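Local coordinates for LP1413 - SCCmec type IV-encoded DNA binding protein (PDB 6BTC) that binds single-stranded DNA and is encoded by staphylococcal cassette chromosome elements, here SCCmec type IV of Staphylococcus aureus, at residues Phe53-Lys66 / Gly73-Cys85. Residues are numbered along the deposited sequence; the frame is centred on the assembly and turned at random.
Sequences FAYWIKYTPGLPFK and GSLLYQKIGINPC
Y77 sends its ring from strand 74-79 against helix 43-59. I57 lies over one face of that ring, with CD1 4.0 Å from the centroid in a CH-pi contact. Its CG2 reaches the rim, 3.5 Å from Y77 CE1. F53 turns its edge toward the Y77 ring face in an offset edge-to-face pair, planes at 81°. F53 CG is anti to the backbone N (chi1 172°), which carries the ring to Y77. Y77 OH ends against A54, 3.7 Å from its CA.

Beyond the helix, F65 and K66, at the start of strand 65-71, pair antiparallel with strand 74-79. K66 and Q78 form the hydrogen-bonded pair: K66 N to Q78 O 3.0 Å, Q78 N to K66 O 2.9 Å. F65 and K79 form the non-hydrogen-bonded pair. I80 N bonds to P64 O (3.0 Å) just beyond the strand pair. P64 centres an inverse gamma turn. K79 CD packs 3.7 Å from F65 CE1. K79 NZ is hydrogen-bonded to F20 O, in the last turn of helix 6-21, and to Q22 O just after it. Alongside K66, Q78 bonds through NE2 to G25 O. F53 also touches I15. The chain order of helix, short strand, two helices and hairpin, with strand 27-28 beside strand 74-79, is consistent with a winged-helix fold.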
loop_
_atom_site.group_PDB
_atom_site.type_symbol
_atom_site.label_atom_id
_atom_site.label_comp_id
_atom_site.label_asym_id
_atom_site.label_seq_id
_atom_site.Cartn_x
_atom_site.Cartn_y
_atom_site.Cartn_z
ATOM N N PHE A 53 6.032 -1.003 0.289
ATOM C CA PHE A 53 4.769 -0.906 -0.434
ATOM C C PHE A 53 4.921 -0.043 -1.676
ATOM O O PHE A 53 4.464 -0.419 -2.756
ATOM C CB PHE A 53 3.685 -0.328 0.476
ATOM C CG PHE A 53 2.400 -0.017 -0.232
ATOM C CD1 PHE A 53 1.535 -1.026 -0.608
ATOM C CD2 PHE A 53 2.053 1.294 -0.503
ATOM C CE1 PHE A 53 0.348 -0.733 -1.244
ATOM C CE2 PHE A 53 0.877 1.591 -1.144
ATOM C CZ PHE A 53 0.023 0.573 -1.512
ATOM N N ALA A 54 5.578 1.102 -1.528
ATOM C CA ALA A 54 5.763 2.016 -2.641
ATOM C C ALA A 54 6.512 1.366 -3.799
ATOM O O ALA A 54 6.303 1.747 -4.955
ATOM C CB ALA A 54 6.507 3.256 -2.159
ATOM N N TYR A 55 7.375 0.384 -3.517
ATOM C CA TYR A 55 8.156 -0.255 -4.567
ATOM C C TYR A 55 7.481 -1.513 -5.090
ATOM O O TYR A 55 7.606 -1.834 -6.280
ATOM C CB TYR A 55 9.583 -0.541 -4.054
ATOM C CG TYR A 55 10.453 0.712 -4.109
ATOM C CD1 TYR A 55 10.335 1.707 -3.153
ATOM C CD2 TYR A 55 11.345 0.920 -5.153
ATOM C CE1 TYR A 55 11.089 2.864 -3.221
ATOM C CE2 TYR A 55 12.108 2.079 -5.231
ATOM C CZ TYR A 55 11.974 3.047 -4.264
ATOM O OH TYR A 55 12.729 4.204 -4.326
ATOM N N TRP A 56 6.735 -2.210 -4.236
ATOM C CA TRP A 56 5.881 -3.292 -4.707
ATOM C C TRP A 56 4.920 -2.794 -5.775
ATOM O O TRP A 56 4.747 -3.420 -6.826
ATOM C CB TRP A 56 5.099 -3.864 -3.534
ATOM C CG TRP A 56 4.026 -4.797 -3.922
ATOM C CD1 TRP A 56 4.171 -6.092 -4.314
ATOM C CD2 TRP A 56 2.622 -4.520 -3.953
ATOM N NE1 TRP A 56 2.944 -6.644 -4.588
ATOM C CE2 TRP A 56 1.976 -5.697 -4.370
ATOM C CE3 TRP A 56 1.849 -3.393 -3.662
ATOM C CZ2 TRP A 56 0.592 -5.780 -4.499
ATOM C CZ3 TRP A 56 0.481 -3.481 -3.789
ATOM C CH2 TRP A 56 -0.133 -4.660 -4.208
ATOM N N ILE A 57 4.294 -1.652 -5.514
ATOM C CA ILE A 57 3.213 -1.174 -6.357
ATOM C C ILE A 57 3.775 -0.590 -7.642
ATOM O O ILE A 57 3.144 -0.673 -8.699
ATOM C CB ILE A 57 2.374 -0.159 -5.552
ATOM C CG1 ILE A 57 0.961 -0.010 -6.122
ATOM C CG2 ILE A 57 3.073 1.179 -5.471
ATOM C CD1 ILE A 57 0.007 0.739 -5.177
ATOM N N LYS A 58 4.976 -0.033 -7.583
ATOM C CA LYS A 58 5.549 0.659 -8.724
ATOM C C LYS A 58 6.315 -0.252 -9.676
ATOM O O LYS A 58 6.558 0.152 -10.816
ATOM C CB LYS A 58 6.483 1.765 -8.237
ATOM C CG LYS A 58 7.109 2.573 -9.358
ATOM C CD LYS A 58 7.913 3.732 -8.804
ATOM C CE LYS A 58 8.549 4.537 -9.927
ATOM N NZ LYS A 58 9.305 5.717 -9.412
ATOM N N TYR A 59 6.696 -1.464 -9.251
ATOM C CA TYR A 59 7.574 -2.316 -10.044
ATOM C C TYR A 59 7.064 -3.735 -10.183
ATOM O O TYR A 59 7.709 -4.541 -10.857
ATOM C CB TYR A 59 8.990 -2.346 -9.441
ATOM C CG TYR A 59 9.712 -1.025 -9.560
ATOM C CD1 TYR A 59 10.101 -0.544 -10.799
ATOM C CD2 TYR A 59 9.999 -0.262 -8.444
ATOM C CE1 TYR A 59 10.763 0.672 -10.931
ATOM C CE2 TYR A 59 10.657 0.963 -8.561
ATOM C CZ TYR A 59 11.039 1.415 -9.816
ATOM O OH TYR A 59 11.686 2.617 -9.956
ATOM N N THR A 60 5.953 -4.075 -9.554
ATOM C CA THR A 60 5.325 -5.364 -9.789
ATOM C C THR A 60 4.344 -5.216 -10.944
ATOM O O THR A 60 3.452 -4.359 -10.873
ATOM C CB THR A 60 4.603 -5.846 -8.548
ATOM O OG1 THR A 60 5.493 -5.780 -7.428
ATOM C CG2 THR A 60 4.115 -7.272 -8.737
ATOM N N PRO A 61 4.477 -5.985 -12.023
ATOM C CA PRO A 61 3.636 -5.754 -13.198
ATOM C C PRO A 61 2.258 -6.369 -13.051
ATOM O O PRO A 61 2.056 -7.366 -12.352
ATOM C CB PRO A 61 4.420 -6.440 -14.323
ATOM C CG PRO A 61 5.095 -7.575 -13.632
ATOM C CD PRO A 61 5.466 -7.054 -12.267
ATOM N N GLY A 62 1.302 -5.762 -13.740
ATOM C CA GLY A 62 -0.037 -6.299 -13.762
ATOM C C GLY A 62 -0.873 -5.986 -12.547
ATOM O O GLY A 62 -1.948 -6.572 -12.398
ATOM N N LEU A 63 -0.418 -5.099 -11.675
ATOM C CA LEU A 63 -1.224 -4.723 -10.522
ATOM C C LEU A 63 -2.275 -3.692 -10.924
ATOM O O LEU A 63 -2.020 -2.839 -11.773
ATOM C CB LEU A 63 -0.356 -4.139 -9.410
ATOM C CG LEU A 63 0.649 -5.072 -8.730
ATOM C CD1 LEU A 63 1.350 -4.313 -7.618
ATOM C CD2 LEU A 63 -0.025 -6.309 -8.191
ATOM N N PRO A 64 -3.450 -3.730 -10.312
ATOM C CA PRO A 64 -4.529 -2.813 -10.699
ATOM C C PRO A 64 -4.423 -1.459 -10.003
ATOM O O PRO A 64 -5.366 -0.999 -9.353
ATOM C CB PRO A 64 -5.777 -3.582 -10.264
ATOM C CG PRO A 64 -5.341 -4.300 -9.040
ATOM C CD PRO A 64 -3.895 -4.682 -9.276
ATOM N N PHE A 65 -3.271 -0.812 -10.157
ATOM C CA PHE A 65 -3.007 0.472 -9.527
ATOM C C PHE A 65 -2.171 1.319 -10.467
ATOM O O PHE A 65 -1.412 0.798 -11.275
ATOM C CB PHE A 65 -2.242 0.343 -8.195
ATOM C CG PHE A 65 -2.848 -0.629 -7.222
ATOM C CD1 PHE A 65 -3.936 -0.278 -6.459
ATOM C CD2 PHE A 65 -2.292 -1.876 -7.041
ATOM C CE1 PHE A 65 -4.487 -1.173 -5.535
ATOM C CE2 PHE A 65 -2.831 -2.773 -6.125
ATOM C CZ PHE A 65 -3.936 -2.413 -5.371
ATOM N N LYS A 66 -2.296 2.631 -10.335
ATOM C CA LYS A 66 -1.363 3.537 -10.971
ATOM C C LYS A 66 -1.215 4.775 -10.102
ATOM O O LYS A 66 -2.032 5.045 -9.217
ATOM C CB LYS A 66 -1.820 3.912 -12.383
ATOM C CG LYS A 66 -3.029 4.809 -12.436
ATOM C CD LYS A 66 -3.545 4.943 -13.866
ATOM C CE LYS A 66 -4.791 5.828 -13.947
ATOM N NZ LYS A 66 -5.359 5.864 -15.338
ATOM N N GLY A 73 1.947 15.713 0.294
ATOM C CA GLY A 73 3.336 15.327 0.162
ATOM C C GLY A 73 3.585 13.854 -0.061
ATOM O O GLY A 73 4.750 13.450 -0.159
ATOM N N SER A 74 2.546 13.033 -0.136
ATOM C CA SER A 74 2.696 11.613 -0.412
ATOM C C SER A 74 2.242 11.317 -1.832
ATOM O O SER A 74 1.541 12.112 -2.462
ATOM C CB SER A 74 1.888 10.771 0.580
ATOM O OG SER A 74 2.387 10.916 1.893
ATOM N N LEU A 75 2.661 10.163 -2.336
ATOM C CA LEU A 75 2.173 9.706 -3.626
ATOM C C LEU A 75 0.690 9.369 -3.530
ATOM O O LEU A 75 0.238 8.746 -2.562
ATOM C CB LEU A 75 2.960 8.486 -4.095
ATOM C CG LEU A 75 4.413 8.722 -4.529
ATOM C CD1 LEU A 75 5.048 7.396 -4.887
ATOM C CD2 LEU A 75 4.504 9.676 -5.703
ATOM N N LEU A 76 -0.069 9.798 -4.537
ATOM C CA LEU A 76 -1.485 9.469 -4.655
ATOM C C LEU A 76 -1.656 8.335 -5.663
ATOM O O LEU A 76 -1.280 8.475 -6.833
ATOM C CB LEU A 76 -2.294 10.689 -5.084
ATOM C CG LEU A 76 -3.819 10.519 -5.042
ATOM C CD1 LEU A 76 -4.320 10.191 -3.626
ATOM C CD2 LEU A 76 -4.493 11.773 -5.545
ATOM N N TYR A 77 -2.214 7.224 -5.208
ATOM C CA TYR A 77 -2.506 6.086 -6.062
ATOM C C TYR A 77 -3.986 6.055 -6.436
ATOM O O TYR A 77 -4.828 6.715 -5.821
ATOM C CB TYR A 77 -2.126 4.776 -5.372
ATOM C CG TYR A 77 -0.686 4.722 -4.908
ATOM C CD1 TYR A 77 0.342 4.432 -5.797
ATOM C CD2 TYR A 77 -0.358 4.946 -3.577
ATOM C CE1 TYR A 77 1.652 4.376 -5.375
ATOM C CE2 TYR A 77 0.953 4.893 -3.146
ATOM C CZ TYR A 77 1.951 4.609 -4.047
ATOM O OH TYR A 77 3.256 4.558 -3.620
ATOM N N GLN A 78 -4.289 5.273 -7.470
ATOM C CA GLN A 78 -5.659 5.027 -7.883
ATOM C C GLN A 78 -5.808 3.561 -8.231
ATOM O O GLN A 78 -4.983 3.010 -8.967
ATOM C CB GLN A 78 -6.050 5.888 -9.088
ATOM C CG GLN A 78 -7.466 5.621 -9.576
ATOM C CD GLN A 78 -7.884 6.567 -10.677
ATOM O OE1 GLN A 78 -7.142 6.813 -11.628
ATOM N NE2 GLN A 78 -9.074 7.118 -10.545
ATOM N N LYS A 79 -6.819 2.925 -7.646
ATOM C CA LYS A 79 -7.248 1.603 -8.073
ATOM C C LYS A 79 -7.926 1.709 -9.440
ATOM O O LYS A 79 -8.826 2.530 -9.636
ATOM C CB LYS A 79 -8.200 1.021 -7.039
ATOM C CG LYS A 79 -8.792 -0.330 -7.367
ATOM C CD LYS A 79 -7.856 -1.455 -7.003
ATOM C CE LYS A 79 -8.419 -2.776 -7.445
ATOM N NZ LYS A 79 -9.675 -3.105 -6.730
ATOM N N ILE A 80 -7.487 0.889 -10.391
ATOM C CA ILE A 80 -8.005 0.942 -11.748
ATOM C C ILE A 80 -8.631 -0.400 -12.077
ATOM O O ILE A 80 -8.503 -1.377 -11.343
ATOM C CB ILE A 80 -6.929 1.313 -12.788
ATOM C CG1 ILE A 80 -5.857 0.222 -12.876
ATOM C CG2 ILE A 80 -6.290 2.646 -12.423
ATOM C CD1 ILE A 80 -4.877 0.427 -14.020
ATOM N N GLY A 81 -9.291 -0.438 -13.218
ATOM C CA GLY A 81 -10.099 -1.578 -13.553
ATOM C C GLY A 81 -9.274 -2.759 -14.015
ATOM O O GLY A 81 -8.246 -2.627 -14.682
ATOM N N ILE A 82 -9.795 -3.934 -13.687
ATOM C CA ILE A 82 -9.056 -5.181 -13.792
ATOM C C ILE A 82 -9.437 -6.011 -15.021
ATOM O O ILE A 82 -8.615 -6.818 -15.488
ATOM C CB ILE A 82 -9.271 -5.976 -12.481
ATOM C CG1 ILE A 82 -10.735 -6.375 -12.301
ATOM C CG2 ILE A 82 -8.896 -5.098 -11.276
ATOM C CD1 ILE A 82 -11.023 -7.183 -11.022
ATOM N N ASN A 83 -10.622 -5.790 -15.593
ATOM C CA ASN A 83 -11.284 -6.751 -16.472
ATOM C C ASN A 83 -11.785 -6.044 -17.733
ATOM O O ASN A 83 -12.989 -5.824 -17.902
ATOM C CB ASN A 83 -12.430 -7.415 -15.707
ATOM C CG ASN A 83 -12.922 -8.674 -16.361
ATOM O OD1 ASN A 83 -12.358 -9.128 -17.357
ATOM N ND2 ASN A 83 -13.984 -9.257 -15.803
ATOM N N PRO A 84 -10.884 -5.688 -18.648
ATOM C CA PRO A 84 -11.301 -4.925 -19.832
ATOM C C PRO A 84 -12.207 -5.724 -20.757
ATOM O O PRO A 84 -12.151 -6.956 -20.813
ATOM C CB PRO A 84 -9.973 -4.584 -20.518
ATOM C CG PRO A 84 -9.003 -5.598 -20.009
ATOM C CD PRO A 84 -9.433 -5.922 -18.618
ATOM N N CYS A 85 -13.055 -4.992 -21.485
ATOM C CA CYS A 85 -13.986 -5.557 -22.473
ATOM C C CYS A 85 -15.104 -6.340 -21.796
ATOM O O CYS A 85 -16.232 -5.859 -21.689
ATOM C CB CYS A 85 -13.259 -6.459 -23.482
ATOM S SG CYS A 85 -11.956 -5.632 -24.441
#